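Local coordinates for protein VipE (Legionella pneumophila subsp. pneumophila str. Philadelphia 1, PDB 4QN8) that is a Legionella pneumophila effector whose molecular activity is not established, seen here as the all-helical N-terminal part of the longer protein, at residues L5-T8 with Q9-N13. Sequence-based numbering, arbitrary orientation.
Sequences LTQT and QRLIN
Thr8 O receives the backbone N of Ile12 at 2.8 Å, and Ile12 CG1 packs against the same oxygen, 3.0 Å away. Thr8 and Ile12 run side by side, Thr8 CG2 touching CG1 at 3.9 Å, and both lean on helix 58-69, Ile12 on Phe65 and Ile69. Two residues earlier, Arg10 N bonds to Thr6 O at 2.9 Å. Chi1 (-59°) tilts Arg10 CG toward the start of the helix; a bend at chi2 then carries the chain outward beside Thr6, with Thr6 CG2 3.6 Å above one guanidinium face, offset toward the rim. With CG2 anti to the backbone N, the Thr6 hydroxyl is turned from this methyl contact and bonds to Asp53. Gln7 stretches out alongside Leu11, its CG 3.9 Å from Leu11 CD1, while its amide oxygen takes the backbone N of Thr39. Leu5, at the N-cap position, accepts Gln9 N through its carbonyl oxygen at 3.0 Å. Asp64 gathers both Leu5 N and the Thr8 hydroxyl, tying this end to helix 58-69. The i to i+4 bonds and paired side chains are those of the first turns of an alpha-helix, here helix 6-20, packed on helix 58-69.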
loop_
_atom_site.group_PDB
_atom_site.type_symbol
_atom_site.label_atom_id
_atom_site.label_comp_id
_atom_site.label_asym_id
_atom_site.label_seq_id
_atom_site.Cartn_x
_atom_site.Cartn_y
_atom_site.Cartn_z
ATOM N N LEU A 5 -7.459 13.749 -1.677
ATOM C CA LEU A 5 -8.160 13.599 -2.943
ATOM C C LEU A 5 -9.593 13.146 -2.705
ATOM O O LEU A 5 -9.871 12.455 -1.715
ATOM C CB LEU A 5 -7.470 12.532 -3.785
ATOM C CG LEU A 5 -6.025 12.852 -4.164
ATOM C CD1 LEU A 5 -5.320 11.626 -4.732
ATOM C CD2 LEU A 5 -6.047 13.969 -5.179
ATOM N N THR A 6 -10.496 13.528 -3.610
ATOM C CA THR A 6 -11.884 13.084 -3.519
ATOM C C THR A 6 -11.963 11.558 -3.575
ATOM O O THR A 6 -12.712 10.931 -2.819
ATOM C CB THR A 6 -12.751 13.725 -4.611
ATOM O OG1 THR A 6 -12.708 15.153 -4.458
ATOM C CG2 THR A 6 -14.197 13.250 -4.494
ATOM N N GLN A 7 -11.164 10.959 -4.456
ATOM C CA GLN A 7 -11.060 9.509 -4.553
ATOM C C GLN A 7 -10.769 8.886 -3.179
ATOM O O GLN A 7 -11.400 7.904 -2.775
ATOM C CB GLN A 7 -9.942 9.167 -5.544
ATOM C CG GLN A 7 -9.648 7.704 -5.673
ATOM C CD GLN A 7 -8.600 7.403 -6.733
ATOM O OE1 GLN A 7 -8.276 6.245 -6.964
ATOM N NE2 GLN A 7 -8.082 8.447 -7.393
ATOM N N THR A 8 -9.825 9.480 -2.457
ATOM C CA THR A 8 -9.461 9.006 -1.128
ATOM C C THR A 8 -10.641 9.103 -0.178
ATOM O O THR A 8 -10.952 8.152 0.540
ATOM C CB THR A 8 -8.312 9.829 -0.564
ATOM O OG1 THR A 8 -7.122 9.499 -1.284
ATOM C CG2 THR A 8 -8.099 9.539 0.934
ATOM N N GLN A 9 -11.300 10.252 -0.181
ATOM C CA GLN A 9 -12.435 10.467 0.713
ATOM C C GLN A 9 -13.532 9.436 0.498
ATOM O O GLN A 9 -14.121 8.940 1.462
ATOM C CB GLN A 9 -13.017 11.868 0.518
ATOM C CG GLN A 9 -12.069 13.005 0.906
ATOM C CD GLN A 9 -12.554 14.351 0.397
ATOM O OE1 GLN A 9 -13.590 14.438 -0.266
ATOM N NE2 GLN A 9 -11.808 15.405 0.706
ATOM N N ARG A 10 -13.827 9.133 -0.764
ATOM C CA ARG A 10 -14.937 8.230 -1.062
ATOM C C ARG A 10 -14.569 6.822 -0.617
ATOM O O ARG A 10 -15.392 6.119 -0.041
ATOM C CB ARG A 10 -15.298 8.260 -2.548
ATOM C CG ARG A 10 -15.692 9.651 -3.053
ATOM C CD ARG A 10 -17.032 10.104 -2.498
ATOM N NE ARG A 10 -17.288 11.512 -2.791
ATOM C CZ ARG A 10 -17.775 11.963 -3.945
ATOM N NH1 ARG A 10 -18.076 11.117 -4.928
ATOM N NH2 ARG A 10 -17.974 13.263 -4.115
ATOM N N LEU A 11 -13.329 6.416 -0.873
ATOM C CA LEU A 11 -12.901 5.070 -0.500
ATOM C C LEU A 11 -12.763 4.920 1.020
ATOM O O LEU A 11 -13.082 3.861 1.573
ATOM C CB LEU A 11 -11.624 4.666 -1.248
ATOM C CG LEU A 11 -11.864 4.591 -2.763
ATOM C CD1 LEU A 11 -10.572 4.545 -3.556
ATOM C CD2 LEU A 11 -12.714 3.379 -3.131
ATOM N N ILE A 12 -12.336 5.986 1.698
ATOM C CA ILE A 12 -12.313 5.982 3.165
ATOM C C ILE A 12 -13.747 5.913 3.695
ATOM O O ILE A 12 -14.032 5.191 4.656
ATOM C CB ILE A 12 -11.604 7.218 3.747
ATOM C CG1 ILE A 12 -10.138 7.241 3.324
ATOM C CG2 ILE A 12 -11.695 7.226 5.271
ATOM C CD1 ILE A 12 -9.201 6.508 4.249
ATOM N N ASN A 13 -14.649 6.665 3.064
ATOM C CA ASN A 13 -16.048 6.643 3.451
ATOM C C ASN A 13 -16.599 5.221 3.391
ATOM O O ASN A 13 -17.365 4.797 4.257
ATOM C CB ASN A 13 -16.868 7.563 2.544
ATOM C CG ASN A 13 -18.347 7.466 2.817
ATOM O OD1 ASN A 13 -18.813 7.853 3.894
ATOM N ND2 ASN A 13 -19.103 6.947 1.843
#